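Local atomic coordinates of taurocyamine kinase (Schistosoma mansoni, PDB entry 4WOD), a protein that catalyses the reversible, magnesium-dependent transfer of a phosphate group between ATP and the guanidino compound taurocyamine, and carries two fused kinase repeats in one chain. Residues 149-152 with 153-157; 429-432 with 433-436; 17-21 with 22-26. The protein carries 4 engineered substitutions. One frame throughout, in Å; residues are numbered along the deposited sequence.

Contact 1: residues 149-152 with 153-157; sequences ISTA and LHNLS
Leu-153 N reaches back to Ile-149 O at 2.9 Å and His-154 N to Ser-150 O, also at 2.9 Å, two i-to-i+4 bonds near the C-terminal end of helix 139-154. One residue further on the spacing shortens: Asn-155 N bonds to Ala-152 O at 3.2 Å, from well above the carbonyl plane (68° out of it), and Leu-156 N to Leu-153 O within the following turn. The helix belongs to the C-terminal catalytic domain of the first repeat and packs against its antiparallel sheet. Asn-155 lies side by side with Thr-151, both pointing the same way. With CG beside its own backbone N (chi1 -69°), the Asn-155 amide folds back along the helix, and ND2 comes to 3.1 Å from Thr-151 O, at an angle too poor for a hydrogen bond. The Thr-151 hydroxyl is engaged one turn earlier, with Asn-147 O. His-154 meets the preceding turn through CB, 3.4 Å from Ser-150 O. On the buried side, Ile-149 CG2 lies 4.4 Å from Leu-153 CG, a loose apolar touch. Both side chains rest on Ile-219 of strand 215-219, while Ala-152, Leu-153 and Leu-156 meet Leu-250 of helix 236-251.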
loop_
_atom_site.group_PDB
_atom_site.type_symbol
_atom_site.label_atom_id
_atom_site.label_comp_id
_atom_site.label_asym_id
_atom_site.label_seq_id
_atom_site.Cartn_x
_atom_site.Cartn_y
_atom_site.Cartn_z
ATOM N N ILE A 149 -2.142 38.846 18.102
ATOM C CA ILE A 149 -1.939 38.402 16.724
ATOM C C ILE A 149 -2.558 39.349 15.682
ATOM O O ILE A 149 -1.912 39.662 14.662
ATOM C CB ILE A 149 -2.491 36.968 16.521
ATOM C CG1 ILE A 149 -1.652 35.984 17.342
ATOM C CG2 ILE A 149 -2.397 36.583 15.057
ATOM C CD1 ILE A 149 -2.235 34.572 17.476
ATOM N N SER A 150 -3.793 39.808 15.904
ATOM C CA SER A 150 -4.407 40.703 14.908
ATOM C C SER A 150 -3.633 42.012 14.814
ATOM O O SER A 150 -3.576 42.630 13.753
ATOM C CB SER A 150 -5.874 40.990 15.222
ATOM O OG SER A 150 -5.998 41.637 16.473
ATOM N N THR A 151 -3.020 42.417 15.919
ATOM C CA THR A 151 -2.226 43.646 15.913
ATOM C C THR A 151 -0.982 43.484 15.035
ATOM O O THR A 151 -0.638 44.383 14.260
ATOM C CB THR A 151 -1.801 44.059 17.334
ATOM O OG1 THR A 151 -2.954 44.373 18.116
ATOM C CG2 THR A 151 -0.890 45.288 17.283
ATOM N N ALA A 152 -0.318 42.336 15.166
ATOM C CA ALA A 152 0.814 41.970 14.318
ATOM C C ALA A 152 0.401 41.893 12.845
ATOM O O ALA A 152 1.148 42.317 11.961
ATOM C CB ALA A 152 1.424 40.630 14.765
ATOM N N LEU A 153 -0.784 41.355 12.580
ATOM C CA LEU A 153 -1.259 41.241 11.198
ATOM C C LEU A 153 -1.586 42.611 10.628
ATOM O O LEU A 153 -1.398 42.855 9.437
ATOM C CB LEU A 153 -2.489 40.338 11.105
ATOM C CG LEU A 153 -2.297 38.830 11.297
ATOM C CD1 LEU A 153 -3.620 38.109 11.130
ATOM C CD2 LEU A 153 -1.284 38.323 10.292
ATOM N N HIS A 154 -2.079 43.510 11.475
ATOM C CA HIS A 154 -2.440 44.847 11.018
ATOM C C HIS A 154 -1.207 45.619 10.583
ATOM O O HIS A 154 -1.311 46.625 9.881
ATOM C CB HIS A 154 -3.182 45.615 12.115
ATOM C CG HIS A 154 -4.007 46.752 11.598
ATOM N ND1 HIS A 154 -3.639 47.503 10.504
ATOM C CD2 HIS A 154 -5.196 47.251 12.015
ATOM C CE1 HIS A 154 -4.558 48.425 10.273
ATOM N NE2 HIS A 154 -5.515 48.293 11.176
ATOM N N ASN A 155 -0.037 45.138 10.994
ATOM C CA ASN A 155 1.212 45.830 10.721
ATOM C C ASN A 155 1.995 45.258 9.534
ATOM O O ASN A 155 3.113 45.687 9.259
ATOM C CB ASN A 155 2.079 45.839 11.983
ATOM C CG ASN A 155 1.499 46.733 13.081
ATOM O OD1 ASN A 155 0.813 47.719 12.795
ATOM N ND2 ASN A 155 1.766 46.389 14.340
ATOM N N LEU A 156 1.414 44.299 8.821
ATOM C CA LEU A 156 2.026 43.818 7.579
ATOM C C LEU A 156 1.815 44.865 6.490
ATOM O O LEU A 156 0.733 45.456 6.394
ATOM C CB LEU A 156 1.425 42.478 7.137
ATOM C CG LEU A 156 1.629 41.233 7.992
ATOM C CD1 LEU A 156 0.627 40.185 7.559
ATOM C CD2 LEU A 156 3.039 40.684 7.872
ATOM N N SER A 157 2.827 45.079 5.655
ATOM C CA SER A 157 2.743 46.135 4.642
ATOM C C SER A 157 2.163 45.659 3.316
ATOM O O SER A 157 1.665 44.543 3.207
ATOM C CB SER A 157 4.125 46.764 4.387
ATOM O OG SER A 157 4.544 47.580 5.473
#

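Contact 2: residues 429-432 with 433-436; sequences EAEC and YSTF
Thr-435 OG1 sits beside its backbone N (chi1 -54°) and Ser-434 OG between its N and carbonyl carbon (chi1 68°), settings that turn both hydroxyls back onto Glu-431 O. That oxygen accepts four hydrogen bonds. Thr-435 N meets Glu-431 O nearly along the C=O axis, at 2.9 Å. Ser-434 N and Thr-435 OG1 stand above the carbonyl plane, and Ser-434 OG, 3.2 Å from Glu-431 O, is tilted only slightly from it. Glu-431 extends beyond CG and crosses Thr-435 obliquely, bringing OE2 to 3.1 Å from Thr-435 OG1, while the same carboxylate oxygen accepts from Thr-404 N. The chain enters helix 432-435, in the N-terminal domain of the second repeat, through a type I beta turn, Glu-429 to Cys-432, closed by Cys-432 N on Glu-429 O. Tyr-433 N bonds to Ala-430 O at 3.1 Å, and that oxygen also lies in plane at the edge of the Tyr-433 ring, nearest CD2. The tyrosine hydroxyl bonds to Thr-629 O, linking this domain to the repeat's catalytic domain. Phe-436 N donates to Cys-432 O; Cys-432 SG stands at the edge of the Phe-436 ring, 5.5 Å from its centroid, and Thr-435 CG2 lies over one face.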
loop_
_atom_site.group_PDB
_atom_site.type_symbol
_atom_site.label_atom_id
_atom_site.label_comp_id
_atom_site.label_asym_id
_atom_site.label_seq_id
_atom_site.Cartn_x
_atom_site.Cartn_y
_atom_site.Cartn_z
ATOM N N GLU A 429 -1.644 -12.246 -20.851
ATOM C CA GLU A 429 -2.563 -13.191 -21.507
ATOM C C GLU A 429 -1.733 -14.240 -22.242
ATOM O O GLU A 429 -0.537 -14.048 -22.447
ATOM C CB GLU A 429 -3.506 -12.471 -22.479
ATOM C CG GLU A 429 -2.827 -11.893 -23.711
ATOM C CD GLU A 429 -3.845 -11.464 -24.751
ATOM O OE1 GLU A 429 -4.797 -12.240 -24.990
ATOM O OE2 GLU A 429 -3.725 -10.346 -25.303
ATOM N N ALA A 430 -2.370 -15.326 -22.665
ATOM C CA ALA A 430 -1.680 -16.427 -23.303
ATOM C C ALA A 430 -0.883 -15.974 -24.511
ATOM O O ALA A 430 0.191 -16.515 -24.776
ATOM C CB ALA A 430 -2.675 -17.521 -23.719
ATOM N N GLU A 431 -1.415 -14.993 -25.238
ATOM C CA GLU A 431 -0.797 -14.542 -26.487
ATOM C C GLU A 431 0.590 -13.930 -26.240
ATOM O O GLU A 431 1.424 -13.834 -27.146
ATOM C CB GLU A 431 -1.704 -13.535 -27.199
ATOM C CG GLU A 431 -1.230 -13.172 -28.607
ATOM C CD GLU A 431 -2.085 -12.097 -29.249
ATOM O OE1 GLU A 431 -3.322 -12.255 -29.251
ATOM O OE2 GLU A 431 -1.524 -11.091 -29.742
ATOM N N CYS A 432 0.830 -13.523 -25.003
ATOM C CA CYS A 432 2.130 -12.991 -24.621
ATOM C C CYS A 432 3.261 -13.953 -24.996
ATOM O O CYS A 432 4.353 -13.514 -25.390
ATOM C CB CYS A 432 2.146 -12.687 -23.115
ATOM S SG CYS A 432 1.263 -11.174 -22.673
ATOM N N TYR A 433 2.988 -15.260 -24.915
ATOM C CA TYR A 433 4.016 -16.257 -25.167
ATOM C C TYR A 433 4.330 -16.471 -26.653
ATOM O O TYR A 433 5.225 -17.236 -26.991
ATOM C CB TYR A 433 3.627 -17.596 -24.532
ATOM C CG TYR A 433 3.666 -17.539 -23.019
ATOM C CD1 TYR A 433 4.865 -17.717 -22.326
ATOM C CD2 TYR A 433 2.517 -17.279 -22.285
ATOM C CE1 TYR A 433 4.912 -17.677 -20.930
ATOM C CE2 TYR A 433 2.556 -17.209 -20.883
ATOM C CZ TYR A 433 3.749 -17.414 -20.216
ATOM O OH TYR A 433 3.780 -17.352 -18.821
ATOM N N SER A 434 3.601 -15.822 -27.534
ATOM C CA SER A 434 4.029 -15.802 -28.924
ATOM C C SER A 434 4.422 -14.376 -29.316
ATOM O O SER A 434 5.453 -14.184 -29.949
ATOM C CB SER A 434 2.940 -16.366 -29.849
ATOM O OG SER A 434 1.813 -15.513 -29.898
ATOM N N THR A 435 3.608 -13.383 -28.948
ATOM C CA THR A 435 3.900 -11.981 -29.293
ATOM C C THR A 435 5.273 -11.522 -28.776
ATOM O O THR A 435 6.009 -10.778 -29.463
ATOM C CB THR A 435 2.818 -11.039 -28.741
ATOM O OG1 THR A 435 1.530 -11.485 -29.179
ATOM C CG2 THR A 435 3.053 -9.586 -29.199
ATOM N N PHE A 436 5.630 -11.978 -27.576
ATOM C CA PHE A 436 6.925 -11.610 -26.982
ATOM C C PHE A 436 7.869 -12.802 -26.823
ATOM O O PHE A 436 8.614 -12.877 -25.838
ATOM C CB PHE A 436 6.718 -10.945 -25.618
ATOM C CG PHE A 436 5.824 -9.738 -25.664
ATOM C CD1 PHE A 436 6.220 -8.601 -26.329
ATOM C CD2 PHE A 436 4.573 -9.753 -25.066
ATOM C CE1 PHE A 436 5.399 -7.491 -26.387
ATOM C CE2 PHE A 436 3.759 -8.651 -25.107
ATOM C CZ PHE A 436 4.165 -7.516 -25.773
#

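Contact 3: residues 17-21 with 22-26; sequences ERNHS and LTKKY
The carboxamide of Asn-19 is the flat group that meets the helix start: its OD1 lies 3.7 Å from Lys-24 CB, the lysine sliding past in the opposite direction. Of the two rings, His-20 has Arg-18 C against one face, toward the rim, and Tyr-26 has Lys-25 CG over the centre of one face. Asn-19 OD1 also accepts from Ser-21 N at 2.9 Å, with the donor tilted 18° from the amide plane, which makes an Asx turn. The Ser-21 hydroxyl also points at OD1 of Asn-19, with OG at 2.5 Å, a length short enough to be doubtful in detail. Ser-21 is the N-cap of helix 22-26, in the N-terminal domain of the first repeat: its OG, placed between its backbone N and carbonyl carbon (chi1 52°), accepts from Lys-24 N at 3.1 Å. The hydroxyl thus appears to donate to the asparagine while accepting from the helix's first turn, joining loop and helix. Lys-25 N bonds to Ser-21 O at 3.2 Å, the first i-to-i+4 bond here. Lys-24 runs back extended, CG anti to the backbone N (chi1 177°), and its NZ reaches Asn-19 O at 3.0 Å; weak bonds join NZ to Ile-13 O and Arg-14 O at the end of helix 6-14. The Ser-21 side chain is about 7 Å from the bound arginine, and Leu-22 touches Leu-61 and Tyr-84 of the arginine pocket. Asn-19 and Thr-23 pack on Ile-13 of helix 6-14, while Leu-22 and Tyr-26 lean on helix 74-84, where Lys-25 and Tyr-26 share Asp-83.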
loop_
_atom_site.group_PDB
_atom_site.type_symbol
_atom_site.label_atom_id
_atom_site.label_comp_id
_atom_site.label_asym_id
_atom_site.label_seq_id
_atom_site.Cartn_x
_atom_site.Cartn_y
_atom_site.Cartn_z
ATOM N N GLU A 17 -11.406 -1.768 20.646
ATOM C CA GLU A 17 -10.859 -2.587 19.574
ATOM C C GLU A 17 -10.619 -1.786 18.290
ATOM O O GLU A 17 -9.773 -2.157 17.469
ATOM C CB GLU A 17 -11.798 -3.767 19.293
ATOM C CG GLU A 17 -11.093 -5.089 19.029
ATOM C CD GLU A 17 -10.580 -5.751 20.299
ATOM O OE1 GLU A 17 -10.695 -5.140 21.386
ATOM O OE2 GLU A 17 -10.059 -6.887 20.204
ATOM N N ARG A 18 -11.374 -0.696 18.130
ATOM C CA ARG A 18 -11.261 0.182 16.967
ATOM C C ARG A 18 -10.068 1.126 17.083
ATOM O O ARG A 18 -9.658 1.756 16.107
ATOM C CB ARG A 18 -12.527 1.017 16.795
ATOM C CG ARG A 18 -13.829 0.222 16.746
ATOM C CD ARG A 18 -14.974 1.139 17.088
ATOM N NE ARG A 18 -14.779 1.725 18.412
ATOM C CZ ARG A 18 -15.427 2.791 18.868
ATOM N NH1 ARG A 18 -16.317 3.410 18.100
ATOM N NH2 ARG A 18 -15.173 3.248 20.088
ATOM N N ASN A 19 -9.536 1.260 18.290
ATOM C CA ASN A 19 -8.431 2.182 18.494
ATOM C C ASN A 19 -7.099 1.502 18.198
ATOM O O ASN A 19 -6.761 0.495 18.811
ATOM C CB ASN A 19 -8.461 2.742 19.920
ATOM C CG ASN A 19 -7.616 3.982 20.069
ATOM O OD1 ASN A 19 -6.448 4.006 19.673
ATOM N ND2 ASN A 19 -8.202 5.028 20.638
ATOM N N HIS A 20 -6.358 2.064 17.246
ATOM C CA HIS A 20 -5.021 1.598 16.904
ATOM C C HIS A 20 -4.049 2.767 16.874
ATOM O O HIS A 20 -3.160 2.827 16.021
ATOM C CB HIS A 20 -5.026 0.890 15.548
ATOM C CG HIS A 20 -6.033 -0.210 15.458
ATOM N ND1 HIS A 20 -7.160 -0.125 14.672
ATOM C CD2 HIS A 20 -6.099 -1.407 16.083
ATOM C CE1 HIS A 20 -7.869 -1.232 14.804
ATOM N NE2 HIS A 20 -7.251 -2.023 15.659
ATOM N N SER A 21 -4.239 3.705 17.792
ATOM C CA SER A 21 -3.483 4.958 17.772
ATOM C C SER A 21 -2.078 4.761 18.308
ATOM O O SER A 21 -1.820 3.795 19.019
ATOM C CB SER A 21 -4.217 6.030 18.583
ATOM O OG SER A 21 -4.553 5.578 19.894
ATOM N N LEU A 22 -1.166 5.678 17.989
ATOM C CA LEU A 22 0.129 5.675 18.658
ATOM C C LEU A 22 -0.045 6.031 20.132
ATOM O O LEU A 22 0.801 5.684 20.951
ATOM C CB LEU A 22 1.101 6.642 18.000
ATOM C CG LEU A 22 1.484 6.308 16.555
ATOM C CD1 LEU A 22 2.316 7.428 15.931
ATOM C CD2 LEU A 22 2.240 4.971 16.494
ATOM N N THR A 23 -1.127 6.733 20.466
ATOM C CA THR A 23 -1.442 7.024 21.874
ATOM C C THR A 23 -1.668 5.741 22.643
ATOM O O THR A 23 -1.199 5.573 23.763
ATOM C CB THR A 23 -2.697 7.907 22.013
ATOM O OG1 THR A 23 -2.407 9.215 21.517
ATOM C CG2 THR A 23 -3.124 8.012 23.474
ATOM N N LYS A 24 -2.392 4.825 22.028
ATOM C CA LYS A 24 -2.659 3.534 22.637
ATOM C C LYS A 24 -1.339 2.770 22.795
ATOM O O LYS A 24 -1.085 2.138 23.820
ATOM C CB LYS A 24 -3.647 2.749 21.783
ATOM C CG LYS A 24 -3.964 1.357 22.280
ATOM C CD LYS A 24 -5.123 0.819 21.487
ATOM C CE LYS A 24 -5.498 -0.582 21.897
ATOM N NZ LYS A 24 -6.883 -0.891 21.463
ATOM N N LYS A 25 -0.483 2.894 21.787
ATOM C CA LYS A 25 0.774 2.158 21.745
ATOM C C LYS A 25 1.710 2.569 22.866
ATOM O O LYS A 25 2.334 1.723 23.493
ATOM C CB LYS A 25 1.440 2.361 20.387
ATOM C CG LYS A 25 2.689 1.545 20.159
ATOM C CD LYS A 25 3.021 1.534 18.675
ATOM C CE LYS A 25 4.409 1.003 18.396
ATOM N NZ LYS A 25 4.699 1.137 16.934
ATOM N N TYR A 26 1.780 3.863 23.155
ATOM C CA TYR A 26 2.785 4.341 24.089
ATOM C C TYR A 26 2.239 4.783 25.446
ATOM O O TYR A 26 3.026 5.061 26.361
ATOM C CB TYR A 26 3.585 5.471 23.433
ATOM C CG TYR A 26 4.394 4.967 22.253
ATOM C CD1 TYR A 26 5.461 4.077 22.439
ATOM C CD2 TYR A 26 4.083 5.359 20.952
ATOM C CE1 TYR A 26 6.187 3.597 21.360
ATOM C CE2 TYR A 26 4.805 4.896 19.874
ATOM C CZ TYR A 26 5.862 4.011 20.082
ATOM O OH TYR A 26 6.576 3.550 19.004
#

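Overall arrangement
From the N terminus, contact 3 comes first, where the loop after helix 6-14 enters helix 22-26 in the small N-terminal part of the first repeat, near the bound arginine. Contact 1 follows near the C-terminal end of helix 139-154, which lies against the eight-stranded antiparallel sheet of the same repeat; the two centres are 41 Å apart. Contact 2 belongs to the second repeat, at the entry to helix 432-435 in its N-terminal part, its centre 68 Å from that of contact 1 and on the opposite side of the chain's centre. Each is a local turn or helix end within one continuous segment, so they run in series: none nests in another, none cross and no two touch.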